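Long-range contacts in pyruvate kinase (Pyrobaculum aerophilum, PDB 3QTG), which catalyses the last step of glycolysis, the interconversion of phosphoenolpyruvate and ADP with pyruvate and ATP, using a divalent metal cation: residues A[45-50]-A[75-80]; A[198-203]-A[223-228]; A[23-28]-A[58-63]; A[286-291]-A[320-325]. One frame throughout, in Å; residues are numbered along the deposited sequence.

Overall arrangement
All four contacts lie in the eight-stranded parallel TIM-barrel domain. Contact 1 joins the second and third strands, contact 2 the fourth and fifth, and contact 4 the seventh and eighth with the loops that follow them; contact 3 lies outside the barrel wall, tying helix 54-71 to the short helix 25-28. Along the chain contacts 1 and 3 interlock, their segments alternating, whereas contact 2 and then contact 4 come later. Centres of contacts 1 and 2 are about 9 Å apart, those of 1 and 4 about 13 Å, and Arg46 of contact 1 packs on Trp320 and Thr322 of contact 4. Contacts 1 and 4 thus bring together residues that, by similarity, probably bind substrate and potassium.

Contact 1: A[45-50]-A[75-80]; sequences VRINLA and LAVIVD
In the TIM barrel, residues 45-48 and 77-80 pair in parallel as its second and third strands, the two arms of a beta-alpha-beta crossover through helix 54-71. Arg46 and Asn48 stand beside Ile78 and Asp80 on the interior face, whereas Val45, Ile47, Val77 and Val79 turn to the outer layer of helices. Main-chain bonds run from Val45 N to Ala76 O, Ile78 N to Val45 O, Ile47 N to Ile78 O and Asp80 N to Ile47 O; a fifth, Leu49 N to Asp80 O at 2.9 Å, carries the pairing just beyond the strand. One salt bridge dominates the interior face, Arg46 NH1 to Asp80 OD2 at 2.6 Å. OD2 lies near the guanidinium plane, but NH1 comes in from above the carboxylate, and the two planes stand 79° apart. With CG anti to the backbone N (chi1 -165°), Arg46 lays that carbon 4.0 Å from Ile78 CG2. By similarity Arg46 binds substrate, while Asn48 and Asp80 bind potassium; Asn48 OD1 also closes an Asx turn with Ala50 N at 3.3 Å. On the outer face Val45 CG2 meets Val77 CG2 at 4.0 Å. Asp80 OD1 forms a second salt bridge, with Lys230, and Thr22 receives Arg46 NE. Strands 18-22 and 199-202 continue the sheet beyond the pair, and helix 54-71 packs over Ile47, Leu49 and Val77.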
loop_
_atom_site.group_PDB
_atom_site.type_symbol
_atom_site.label_atom_id
_atom_site.label_comp_id
_atom_site.label_asym_id
_atom_site.label_seq_id
_atom_site.Cartn_x
_atom_site.Cartn_y
_atom_site.Cartn_z
ATOM N N VAL A 45 -24.242 -30.214 -14.723
ATOM C CA VAL A 45 -25.539 -30.734 -14.303
ATOM C C VAL A 45 -25.349 -31.472 -13.003
ATOM O O VAL A 45 -24.291 -32.069 -12.776
ATOM C CB VAL A 45 -26.239 -31.686 -15.368
ATOM C CG1 VAL A 45 -26.440 -30.980 -16.713
ATOM C CG2 VAL A 45 -25.476 -32.987 -15.541
ATOM N N ARG A 46 -26.369 -31.412 -12.155
ATOM C CA ARG A 46 -26.385 -32.126 -10.896
ATOM C C ARG A 46 -27.459 -33.238 -10.949
ATOM O O ARG A 46 -28.526 -33.062 -11.536
ATOM C CB ARG A 46 -26.639 -31.158 -9.719
ATOM C CG ARG A 46 -26.307 -31.771 -8.335
ATOM C CD ARG A 46 -26.640 -30.888 -7.111
ATOM N NE ARG A 46 -28.061 -30.687 -6.993
ATOM C CZ ARG A 46 -28.861 -31.116 -6.018
ATOM N NH1 ARG A 46 -28.440 -31.794 -4.956
ATOM N NH2 ARG A 46 -30.133 -30.825 -6.115
ATOM N N ILE A 47 -27.157 -34.380 -10.348
ATOM C CA ILE A 47 -28.144 -35.444 -10.188
ATOM C C ILE A 47 -28.161 -35.807 -8.716
ATOM O O ILE A 47 -27.116 -36.110 -8.130
ATOM C CB ILE A 47 -27.857 -36.675 -11.121
ATOM C CG1 ILE A 47 -28.000 -36.269 -12.602
ATOM C CG2 ILE A 47 -28.801 -37.838 -10.805
ATOM C CD1 ILE A 47 -27.203 -37.123 -13.569
ATOM N N ASN A 48 -29.341 -35.699 -8.113
ATOM C CA ASN A 48 -29.525 -35.930 -6.692
ATOM C C ASN A 48 -29.856 -37.402 -6.469
ATOM O O ASN A 48 -30.899 -37.884 -6.918
ATOM C CB ASN A 48 -30.657 -35.033 -6.193
ATOM C CG ASN A 48 -30.809 -35.034 -4.680
ATOM O OD1 ASN A 48 -30.065 -35.694 -3.944
ATOM N ND2 ASN A 48 -31.784 -34.281 -4.208
ATOM N N LEU A 49 -28.958 -38.120 -5.790
ATOM C CA LEU A 49 -29.116 -39.561 -5.598
ATOM C C LEU A 49 -30.119 -39.915 -4.474
ATOM O O LEU A 49 -30.329 -41.095 -4.171
ATOM C CB LEU A 49 -27.752 -40.242 -5.384
ATOM C CG LEU A 49 -26.692 -40.131 -6.496
ATOM C CD1 LEU A 49 -25.427 -40.871 -6.112
ATOM C CD2 LEU A 49 -27.210 -40.616 -7.846
ATOM N N ALA A 50 -30.700 -38.884 -3.856
ATOM C CA ALA A 50 -31.896 -39.017 -3.018
ATOM C C ALA A 50 -33.132 -39.380 -3.862
ATOM O O ALA A 50 -33.870 -40.303 -3.523
ATOM C CB ALA A 50 -32.148 -37.720 -2.255
ATOM N N LEU A 75 -19.197 -30.846 -20.310
ATOM C CA LEU A 75 -20.088 -30.472 -19.225
ATOM C C LEU A 75 -19.706 -31.303 -18.035
ATOM O O LEU A 75 -19.367 -32.469 -18.180
ATOM C CB LEU A 75 -21.558 -30.723 -19.598
ATOM C CG LEU A 75 -22.223 -29.853 -20.674
ATOM C CD1 LEU A 75 -23.671 -30.295 -20.887
ATOM C CD2 LEU A 75 -22.170 -28.350 -20.366
ATOM N N ALA A 76 -19.729 -30.698 -16.862
ATOM C CA ALA A 76 -19.500 -31.429 -15.622
ATOM C C ALA A 76 -20.770 -32.164 -15.218
ATOM O O ALA A 76 -21.871 -31.594 -15.263
ATOM C CB ALA A 76 -19.067 -30.480 -14.502
ATOM N N VAL A 77 -20.603 -33.418 -14.805
ATOM C CA VAL A 77 -21.667 -34.168 -14.141
ATOM C C VAL A 77 -21.348 -34.296 -12.665
ATOM O O VAL A 77 -20.297 -34.826 -12.281
ATOM C CB VAL A 77 -21.873 -35.577 -14.778
ATOM C CG1 VAL A 77 -22.839 -36.427 -13.942
ATOM C CG2 VAL A 77 -22.376 -35.434 -16.186
ATOM N N ILE A 78 -22.282 -33.810 -11.847
ATOM C CA ILE A 78 -22.217 -33.865 -10.402
ATOM C C ILE A 78 -23.298 -34.839 -9.872
ATOM O O ILE A 78 -24.478 -34.757 -10.237
ATOM C CB ILE A 78 -22.471 -32.453 -9.806
ATOM C CG1 ILE A 78 -21.512 -31.420 -10.417
ATOM C CG2 ILE A 78 -22.387 -32.474 -8.270
ATOM C CD1 ILE A 78 -22.070 -29.997 -10.490
ATOM N N VAL A 79 -22.905 -35.762 -9.010
ATOM C CA VAL A 79 -23.910 -36.556 -8.315
ATOM C C VAL A 79 -23.883 -36.135 -6.856
ATOM O O VAL A 79 -22.822 -36.019 -6.260
ATOM C CB VAL A 79 -23.742 -38.108 -8.513
ATOM C CG1 VAL A 79 -23.844 -38.491 -10.014
ATOM C CG2 VAL A 79 -22.430 -38.620 -7.900
ATOM N N ASP A 80 -25.063 -35.899 -6.300
ATOM C CA ASP A 80 -25.188 -35.446 -4.925
ATOM C C ASP A 80 -25.690 -36.578 -4.018
ATOM O O ASP A 80 -26.793 -37.097 -4.195
ATOM C CB ASP A 80 -26.103 -34.218 -4.867
ATOM C CG ASP A 80 -25.922 -33.417 -3.596
ATOM O OD1 ASP A 80 -25.482 -34.017 -2.583
ATOM O OD2 ASP A 80 -26.203 -32.183 -3.597
#

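Contact 2: A[198-203]-A[223-228]; sequences DYVAIS and FQSQVA
Tyr199 and Gln226 lie side by side and point the same way, the phenol ring turned 81° from the plane of the glutamine amide. The aliphatic part of Gln226 does the touching: CB is 3.5 Å from Tyr199 CD1, and CG sits off-centre above the ring in a CH-pi contact, 4.3 Å from its centroid. A bend at chi2 (-71°) then carries CD of Gln226 away from the ring. The hydroxyl of Tyr199 bonds to Ser411 O, and its ring meets that of Tyr249 nearly perpendicularly. An alanine at Tyr199 would probably leave the Gln226 methylenes without their aromatic neighbour and Ser411 O without this hydroxyl partner. These residues lie on the fourth and fifth strands of the TIM barrel, a parallel pair linked through helix 208-220 and stitched by four backbone bonds, from Gln226 N to Asp198 O at one end to Ile202 N to Ala228 O, 2.8 Å, at the other. Further along the interior face the side chains shrink to methyls, Ala201 CB lying 4.2 Å from Ala228 CB, close to Asp80 and Lys230. On the outer face Ile202 and Val227 slant across one another, with Ile202 CD1 3.3 Å from Val227 CG1, tighter than ordinary van der Waals contact, and helix 208-220 packs against both residues. Just before the strand, Asp198 OD2 receives Val77 N and forms a salt bridge with Arg65.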
loop_
_atom_site.group_PDB
_atom_site.type_symbol
_atom_site.label_atom_id
_atom_site.label_comp_id
_atom_site.label_asym_id
_atom_site.label_seq_id
_atom_site.Cartn_x
_atom_site.Cartn_y
_atom_site.Cartn_z
ATOM N N ASP A 198 -18.028 -36.645 -12.701
ATOM C CA ASP A 198 -16.941 -35.689 -12.532
ATOM C C ASP A 198 -16.823 -35.193 -11.091
ATOM O O ASP A 198 -15.727 -34.939 -10.613
ATOM C CB ASP A 198 -17.130 -34.536 -13.528
ATOM C CG ASP A 198 -17.314 -35.045 -14.984
ATOM O OD1 ASP A 198 -16.441 -35.813 -15.465
ATOM O OD2 ASP A 198 -18.324 -34.685 -15.641
ATOM N N TYR A 199 -17.949 -35.089 -10.398
ATOM C CA TYR A 199 -17.973 -34.619 -9.010
ATOM C C TYR A 199 -18.937 -35.448 -8.199
ATOM O O TYR A 199 -20.004 -35.809 -8.686
ATOM C CB TYR A 199 -18.444 -33.164 -8.945
ATOM C CG TYR A 199 -17.458 -32.161 -9.499
ATOM C CD1 TYR A 199 -16.616 -31.437 -8.643
ATOM C CD2 TYR A 199 -17.368 -31.926 -10.878
ATOM C CE1 TYR A 199 -15.705 -30.514 -9.155
ATOM C CE2 TYR A 199 -16.468 -31.018 -11.389
ATOM C CZ TYR A 199 -15.638 -30.317 -10.523
ATOM O OH TYR A 199 -14.755 -29.396 -11.033
ATOM N N VAL A 200 -18.553 -35.726 -6.960
ATOM C CA VAL A 200 -19.411 -36.380 -5.978
ATOM C C VAL A 200 -19.580 -35.415 -4.815
ATOM O O VAL A 200 -18.598 -35.031 -4.176
ATOM C CB VAL A 200 -18.762 -37.695 -5.437
ATOM C CG1 VAL A 200 -19.444 -38.176 -4.149
ATOM C CG2 VAL A 200 -18.770 -38.771 -6.494
ATOM N N ALA A 201 -20.817 -35.027 -4.540
ATOM C CA ALA A 201 -21.071 -34.069 -3.481
ATOM C C ALA A 201 -21.496 -34.775 -2.174
ATOM O O ALA A 201 -22.426 -35.575 -2.170
ATOM C CB ALA A 201 -22.088 -33.025 -3.942
ATOM N N ILE A 202 -20.764 -34.500 -1.094
ATOM C CA ILE A 202 -20.951 -35.137 0.219
ATOM C C ILE A 202 -21.892 -34.295 1.066
ATOM O O ILE A 202 -21.678 -33.084 1.213
ATOM C CB ILE A 202 -19.634 -35.199 1.019
ATOM C CG1 ILE A 202 -18.570 -35.971 0.277
ATOM C CG2 ILE A 202 -19.848 -35.857 2.395
ATOM C CD1 ILE A 202 -17.254 -35.945 1.016
ATOM N N SER A 203 -22.905 -34.944 1.645
ATOM C CA SER A 203 -23.813 -34.289 2.591
ATOM C C SER A 203 -23.409 -34.502 4.044
ATOM O O SER A 203 -22.987 -35.579 4.419
ATOM C CB SER A 203 -25.255 -34.753 2.370
ATOM O OG SER A 203 -25.687 -34.399 1.059
ATOM N N PHE A 223 -13.735 -44.831 -8.892
ATOM C CA PHE A 223 -14.086 -43.472 -9.302
ATOM C C PHE A 223 -12.842 -42.607 -9.406
ATOM O O PHE A 223 -11.899 -42.768 -8.624
ATOM C CB PHE A 223 -15.057 -42.817 -8.316
ATOM C CG PHE A 223 -16.479 -43.277 -8.461
ATOM C CD1 PHE A 223 -16.877 -44.524 -7.973
ATOM C CD2 PHE A 223 -17.423 -42.466 -9.079
ATOM C CE1 PHE A 223 -18.190 -44.950 -8.095
ATOM C CE2 PHE A 223 -18.743 -42.885 -9.206
ATOM C CZ PHE A 223 -19.126 -44.137 -8.706
ATOM N N GLN A 224 -12.853 -41.687 -10.367
ATOM C CA GLN A 224 -11.840 -40.629 -10.439
ATOM C C GLN A 224 -12.537 -39.272 -10.398
ATOM O O GLN A 224 -12.472 -38.493 -11.342
ATOM C CB GLN A 224 -10.987 -40.773 -11.701
ATOM C CG GLN A 224 -10.180 -42.064 -11.756
ATOM C CD GLN A 224 -9.695 -42.398 -13.154
ATOM O OE1 GLN A 224 -9.632 -43.568 -13.535
ATOM N NE2 GLN A 224 -9.361 -41.377 -13.928
ATOM N N SER A 225 -13.223 -39.007 -9.296
ATOM C CA SER A 225 -14.063 -37.827 -9.184
ATOM C C SER A 225 -13.526 -36.827 -8.167
ATOM O O SER A 225 -12.837 -37.212 -7.217
ATOM C CB SER A 225 -15.480 -38.253 -8.832
ATOM O OG SER A 225 -16.047 -38.967 -9.927
ATOM N N GLN A 226 -13.822 -35.543 -8.382
ATOM C CA GLN A 226 -13.512 -34.499 -7.400
ATOM C C GLN A 226 -14.542 -34.621 -6.295
ATOM O O GLN A 226 -15.702 -34.918 -6.572
ATOM C CB GLN A 226 -13.637 -33.116 -8.037
ATOM C CG GLN A 226 -12.656 -32.853 -9.166
ATOM C CD GLN A 226 -11.246 -32.698 -8.648
ATOM O OE1 GLN A 226 -10.382 -33.518 -8.923
ATOM N NE2 GLN A 226 -11.013 -31.658 -7.876
ATOM N N VAL A 227 -14.129 -34.396 -5.054
ATOM C CA VAL A 227 -15.052 -34.447 -3.926
ATOM C C VAL A 227 -15.505 -33.037 -3.519
ATOM O O VAL A 227 -14.703 -32.201 -3.099
ATOM C CB VAL A 227 -14.455 -35.214 -2.733
ATOM C CG1 VAL A 227 -15.419 -35.232 -1.595
ATOM C CG2 VAL A 227 -14.140 -36.640 -3.158
ATOM N N ALA A 228 -16.802 -32.794 -3.671
ATOM C CA ALA A 228 -17.398 -31.510 -3.321
ATOM C C ALA A 228 -18.034 -31.636 -1.945
ATOM O O ALA A 228 -18.798 -32.579 -1.682
ATOM C CB ALA A 228 -18.415 -31.096 -4.379
#

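Contact 3: A[23-28]-A[58-63]; sequences LGPSTD and KFRIEA
The guanidinium of Arg60 has main chain over one face and a carboxylate at its edge. Leu23 O and Gly24 CA both lie over that face, offset toward the rim, with Gly24 CA 3.6 Å above the plane. At the edge Asp28 is gripped side-on by two nitrogens: Arg60 NE bonds to Asp28 OD1 at 3.1 Å on its syn lone pair, and Arg60 NH2 to Asp28 OD2 at 2.9 Å. Both acceptors lie near the guanidinium plane, which makes this a side-on, two-bonded salt bridge whose flat groups are twisted by 31°. OD1 of Asp28 also meets the rim of the Phe59 ring, 3.4 Å from CE1, the carboxylate standing 66° from the ring. The extended run of Arg60 from CG to NE carries its charged end across to Asp28, passing Leu23 in the opposite direction, with Leu23 CD1 3.7 Å from Arg60 CB. A leucine in place of Arg60 would probably leave the Asp28 carboxylate without its countercharge and the two N-H groups that fix its rotation. Gly24 occupies the N-cap of helix 25-28, and its carbonyl accepts from Thr27 N, Thr27 OG1 and Asp28 N. The salt bridge thus ties the short helix that follows strand 18-22 to helix 54-71, which follows strand 44-48; beneath it Leu23 packs on Val45 of that strand and Arg60 on Ile47.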
loop_
_atom_site.group_PDB
_atom_site.type_symbol
_atom_site.label_atom_id
_atom_site.label_comp_id
_atom_site.label_asym_id
_atom_site.label_seq_id
_atom_site.Cartn_x
_atom_site.Cartn_y
_atom_site.Cartn_z
ATOM N N LEU A 23 -31.020 -31.965 -12.700
ATOM C CA LEU A 23 -31.903 -32.694 -13.595
ATOM C C LEU A 23 -32.949 -33.447 -12.795
ATOM O O LEU A 23 -32.635 -34.073 -11.779
ATOM C CB LEU A 23 -31.102 -33.674 -14.447
ATOM C CG LEU A 23 -30.026 -33.118 -15.379
ATOM C CD1 LEU A 23 -29.385 -34.291 -16.109
ATOM C CD2 LEU A 23 -30.577 -32.079 -16.381
ATOM N N GLY A 24 -34.191 -33.390 -13.260
ATOM C CA GLY A 24 -35.292 -34.074 -12.585
ATOM C C GLY A 24 -36.396 -34.398 -13.566
ATOM O O GLY A 24 -36.153 -34.385 -14.778
ATOM N N PRO A 25 -37.616 -34.686 -13.055
ATOM C CA PRO A 25 -38.767 -34.941 -13.925
ATOM C C PRO A 25 -39.079 -33.795 -14.887
ATOM O O PRO A 25 -39.471 -34.059 -16.019
ATOM C CB PRO A 25 -39.919 -35.144 -12.936
ATOM C CG PRO A 25 -39.245 -35.614 -11.671
ATOM C CD PRO A 25 -37.973 -34.824 -11.627
ATOM N N SER A 26 -38.878 -32.545 -14.454
ATOM C CA SER A 26 -39.133 -31.374 -15.311
ATOM C C SER A 26 -38.215 -31.298 -16.524
ATOM O O SER A 26 -38.585 -30.717 -17.548
ATOM C CB SER A 26 -39.021 -30.079 -14.516
ATOM O OG SER A 26 -40.018 -30.014 -13.524
ATOM N N THR A 27 -37.023 -31.883 -16.416
ATOM C CA THR A 27 -36.093 -31.902 -17.540
ATOM C C THR A 27 -36.226 -33.190 -18.370
ATOM O O THR A 27 -36.005 -33.180 -19.586
ATOM C CB THR A 27 -34.620 -31.659 -17.099
ATOM O OG1 THR A 27 -34.291 -32.565 -16.044
ATOM C CG2 THR A 27 -34.424 -30.215 -16.596
ATOM N N ASP A 28 -36.577 -34.289 -17.706
ATOM C CA ASP A 28 -36.852 -35.564 -18.381
ATOM C C ASP A 28 -37.843 -35.435 -19.547
ATOM O O ASP A 28 -37.655 -36.053 -20.593
ATOM C CB ASP A 28 -37.387 -36.592 -17.378
ATOM C CG ASP A 28 -36.328 -37.057 -16.392
ATOM O OD1 ASP A 28 -35.138 -36.724 -16.584
ATOM O OD2 ASP A 28 -36.685 -37.754 -15.415
ATOM N N LYS A 58 -28.490 -43.104 -15.100
ATOM C CA LYS A 58 -27.888 -43.619 -16.330
ATOM C C LYS A 58 -28.378 -42.890 -17.584
ATOM O O LYS A 58 -27.564 -42.464 -18.404
ATOM C CB LYS A 58 -28.130 -45.141 -16.448
ATOM C CG LYS A 58 -27.335 -45.835 -17.536
ATOM C CD LYS A 58 -27.401 -47.379 -17.397
ATOM C CE LYS A 58 -26.745 -48.075 -18.581
ATOM N NZ LYS A 58 -25.304 -47.709 -18.746
ATOM N N PHE A 59 -29.702 -42.763 -17.716
ATOM C CA PHE A 59 -30.366 -42.115 -18.860
ATOM C C PHE A 59 -30.130 -40.599 -18.937
ATOM O O PHE A 59 -30.033 -40.042 -20.033
ATOM C CB PHE A 59 -31.876 -42.457 -18.856
ATOM C CG PHE A 59 -32.792 -41.287 -19.176
ATOM C CD1 PHE A 59 -33.393 -40.550 -18.149
ATOM C CD2 PHE A 59 -33.081 -40.940 -20.499
ATOM C CE1 PHE A 59 -34.244 -39.474 -18.430
ATOM C CE2 PHE A 59 -33.931 -39.855 -20.795
ATOM C CZ PHE A 59 -34.511 -39.121 -19.754
ATOM N N ARG A 60 -30.058 -39.935 -17.782
ATOM C CA ARG A 60 -29.796 -38.490 -17.738
ATOM C C ARG A 60 -28.351 -38.187 -18.166
ATOM O O ARG A 60 -28.105 -37.316 -19.007
ATOM C CB ARG A 60 -30.102 -37.917 -16.348
ATOM C CG ARG A 60 -31.604 -37.792 -16.046
ATOM C CD ARG A 60 -31.898 -37.658 -14.559
ATOM N NE ARG A 60 -33.342 -37.641 -14.276
ATOM C CZ ARG A 60 -33.875 -37.709 -13.059
ATOM N NH1 ARG A 60 -33.104 -37.785 -11.986
ATOM N NH2 ARG A 60 -35.193 -37.688 -12.901
ATOM N N ILE A 61 -27.410 -38.932 -17.595
ATOM C CA ILE A 61 -26.009 -38.840 -17.962
ATOM C C ILE A 61 -25.804 -39.098 -19.454
ATOM O O ILE A 61 -25.089 -38.338 -20.114
ATOM C CB ILE A 61 -25.139 -39.775 -17.091
ATOM C CG1 ILE A 61 -25.143 -39.267 -15.641
ATOM C CG2 ILE A 61 -23.718 -39.911 -17.678
ATOM C CD1 ILE A 61 -24.131 -39.917 -14.701
ATOM N N GLU A 62 -26.449 -40.140 -19.989
ATOM C CA GLU A 62 -26.390 -40.435 -21.438
ATOM C C GLU A 62 -26.870 -39.269 -22.313
ATOM O O GLU A 62 -26.261 -38.959 -23.331
ATOM C CB GLU A 62 -27.178 -41.716 -21.781
ATOM C CG GLU A 62 -26.382 -43.018 -21.643
ATOM C CD GLU A 62 -27.284 -44.248 -21.549
ATOM O OE1 GLU A 62 -28.197 -44.249 -20.697
ATOM O OE2 GLU A 62 -27.085 -45.221 -22.317
ATOM N N ALA A 63 -27.968 -38.635 -21.922
ATOM C CA ALA A 63 -28.476 -37.462 -22.635
ATOM C C ALA A 63 -27.497 -36.271 -22.555
ATOM O O ALA A 63 -27.343 -35.494 -23.512
ATOM C CB ALA A 63 -29.840 -37.065 -22.082
#

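Contact 4: A[286-291]-A[320-325]; sequences VATQLL and WLTNET
Glu324 reaches the backbone of Leu290 and Leu291 through two torsions: chi1 of -59° sets CG anti to the carbonyl carbon, and an unusual chi2 of 96° bends CD out of an extended path. Glu324 OE2 accepts twice, from Leu291 N at 3.0 Å on its anti lone pair and from Leu290 N at 3.2 Å, nearly in line with the C-O bond. Glu324 OE1 meanwhile takes Thr322 N at 2.7 Å, within its own segment, and Glu324 CG lies 4.0 Å from Leu291 CB. Thr288, with a positive phi of 76°, leads the chain from the seventh barrel strand into this loop. Its CG2 lies 3.8 Å from Thr322 CG2, while its hydroxyl turns back to Ala287 O and also meets Gly255 N. The strands themselves pair only briefly: Trp320 N donates to Val286 O at 3.0 Å, Thr288 N makes a weak bond to Trp320 O, and Ala287 CB rests 3.9 Å from Trp320 CB. Leu321 CD2 touches Leu290 and Leu291, and helix 331-343 packs against both Leu291 and Leu321. Thr288 probably binds substrate, by similarity; Glu324, holding the two residues after Gln289, may help to keep this loop in place. Three backbone N-H groups converging on one buried carboxylate are consistent with an ionised Glu324, whose charge they would help to disperse.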
loop_
_atom_site.group_PDB
_atom_site.type_symbol
_atom_site.label_atom_id
_atom_site.label_comp_id
_atom_site.label_asym_id
_atom_site.label_seq_id
_atom_site.Cartn_x
_atom_site.Cartn_y
_atom_site.Cartn_z
ATOM N N VAL A 286 -22.478 -21.738 -4.626
ATOM C CA VAL A 286 -23.660 -21.469 -3.816
ATOM C C VAL A 286 -24.839 -22.201 -4.470
ATOM O O VAL A 286 -25.078 -22.058 -5.668
ATOM C CB VAL A 286 -23.919 -19.960 -3.613
ATOM C CG1 VAL A 286 -25.236 -19.730 -2.888
ATOM C CG2 VAL A 286 -22.766 -19.308 -2.786
ATOM N N ALA A 287 -25.529 -23.013 -3.669
ATOM C CA ALA A 287 -26.604 -23.906 -4.116
ATOM C C ALA A 287 -27.921 -23.629 -3.381
ATOM O O ALA A 287 -27.907 -23.319 -2.187
ATOM C CB ALA A 287 -26.189 -25.373 -3.875
ATOM N N THR A 288 -29.038 -23.797 -4.104
ATOM C CA THR A 288 -30.425 -23.793 -3.583
ATOM C C THR A 288 -30.914 -22.382 -3.278
ATOM O O THR A 288 -30.117 -21.524 -2.864
ATOM C CB THR A 288 -30.628 -24.695 -2.320
ATOM O OG1 THR A 288 -30.163 -24.010 -1.154
ATOM C CG2 THR A 288 -29.913 -26.017 -2.435
ATOM N N GLN A 289 -32.213 -22.135 -3.483
ATOM C CA GLN A 289 -32.825 -20.861 -3.108
ATOM C C GLN A 289 -32.199 -19.682 -3.856
ATOM O O GLN A 289 -31.910 -18.626 -3.255
ATOM C CB GLN A 289 -32.674 -20.608 -1.596
ATOM C CG GLN A 289 -33.191 -21.710 -0.686
ATOM C CD GLN A 289 -34.640 -21.545 -0.354
ATOM O OE1 GLN A 289 -35.174 -20.422 -0.347
ATOM N NE2 GLN A 289 -35.308 -22.663 -0.068
ATOM N N LEU A 290 -31.956 -19.866 -5.148
ATOM C CA LEU A 290 -31.461 -18.766 -5.959
ATOM C C LEU A 290 -32.593 -18.128 -6.757
ATOM O O LEU A 290 -32.739 -16.904 -6.764
ATOM C CB LEU A 290 -30.299 -19.227 -6.855
ATOM C CG LEU A 290 -29.014 -19.607 -6.108
ATOM C CD1 LEU A 290 -28.137 -20.460 -6.977
ATOM C CD2 LEU A 290 -28.243 -18.387 -5.541
ATOM N N LEU A 291 -33.381 -18.965 -7.441
ATOM C CA LEU A 291 -34.487 -18.498 -8.277
ATOM C C LEU A 291 -35.748 -19.265 -7.905
ATOM O O LEU A 291 -36.523 -19.710 -8.759
ATOM C CB LEU A 291 -34.147 -18.640 -9.769
ATOM C CG LEU A 291 -32.928 -17.852 -10.287
ATOM C CD1 LEU A 291 -32.586 -18.229 -11.724
ATOM C CD2 LEU A 291 -33.158 -16.341 -10.180
ATOM N N TRP A 320 -25.744 -23.082 -8.395
ATOM C CA TRP A 320 -26.423 -24.338 -8.679
ATOM C C TRP A 320 -27.919 -24.158 -8.465
ATOM O O TRP A 320 -28.360 -23.884 -7.360
ATOM C CB TRP A 320 -25.914 -25.425 -7.727
ATOM C CG TRP A 320 -24.453 -25.793 -7.850
ATOM C CD1 TRP A 320 -23.468 -25.113 -8.525
ATOM C CD2 TRP A 320 -23.820 -26.940 -7.271
ATOM N NE1 TRP A 320 -22.271 -25.776 -8.406
ATOM C CE2 TRP A 320 -22.462 -26.906 -7.648
ATOM C CE3 TRP A 320 -24.280 -28.013 -6.489
ATOM C CZ2 TRP A 320 -21.544 -27.898 -7.251
ATOM C CZ3 TRP A 320 -23.365 -28.987 -6.091
ATOM C CH2 TRP A 320 -22.012 -28.919 -6.466
ATOM N N LEU A 321 -28.694 -24.305 -9.526
ATOM C CA LEU A 321 -30.148 -24.387 -9.404
ATOM C C LEU A 321 -30.555 -25.795 -9.010
ATOM O O LEU A 321 -29.999 -26.777 -9.518
ATOM C CB LEU A 321 -30.811 -24.003 -10.729
ATOM C CG LEU A 321 -30.476 -22.628 -11.326
ATOM C CD1 LEU A 321 -31.280 -22.351 -12.599
ATOM C CD2 LEU A 321 -30.683 -21.519 -10.299
ATOM N N THR A 322 -31.528 -25.902 -8.105
ATOM C CA THR A 322 -32.000 -27.208 -7.668
ATOM C C THR A 322 -33.452 -27.451 -8.096
ATOM O O THR A 322 -33.677 -27.862 -9.234
ATOM C CB THR A 322 -31.712 -27.461 -6.165
ATOM O OG1 THR A 322 -32.209 -26.368 -5.388
ATOM C CG2 THR A 322 -30.199 -27.559 -5.945
ATOM N N ASN A 323 -34.417 -27.182 -7.212
ATOM C CA ASN A 323 -35.852 -27.376 -7.507
ATOM C C ASN A 323 -36.344 -26.621 -8.717
ATOM O O ASN A 323 -37.231 -27.111 -9.440
ATOM C CB ASN A 323 -36.696 -26.941 -6.330
ATOM C CG ASN A 323 -36.251 -27.568 -5.035
ATOM O OD1 ASN A 323 -35.887 -26.856 -4.096
ATOM N ND2 ASN A 323 -36.271 -28.897 -4.971
ATOM N N GLU A 324 -35.777 -25.423 -8.912
ATOM C CA GLU A 324 -36.094 -24.508 -10.013
ATOM C C GLU A 324 -36.057 -25.205 -11.362
ATOM O O GLU A 324 -36.779 -24.824 -12.289
ATOM C CB GLU A 324 -35.086 -23.335 -10.067
ATOM C CG GLU A 324 -34.992 -22.476 -8.823
ATOM C CD GLU A 324 -33.870 -22.874 -7.874
ATOM O OE1 GLU A 324 -33.561 -24.083 -7.761
ATOM O OE2 GLU A 324 -33.297 -21.970 -7.222
ATOM N N THR A 325 -35.185 -26.198 -11.483
ATOM C CA THR A 325 -35.043 -26.950 -12.728
ATOM C C THR A 325 -35.474 -28.419 -12.585
ATOM O O THR A 325 -35.954 -29.019 -13.543
ATOM C CB THR A 325 -33.594 -26.857 -13.297
ATOM O OG1 THR A 325 -32.670 -27.470 -12.390
ATOM C CG2 THR A 325 -33.183 -25.383 -13.547
#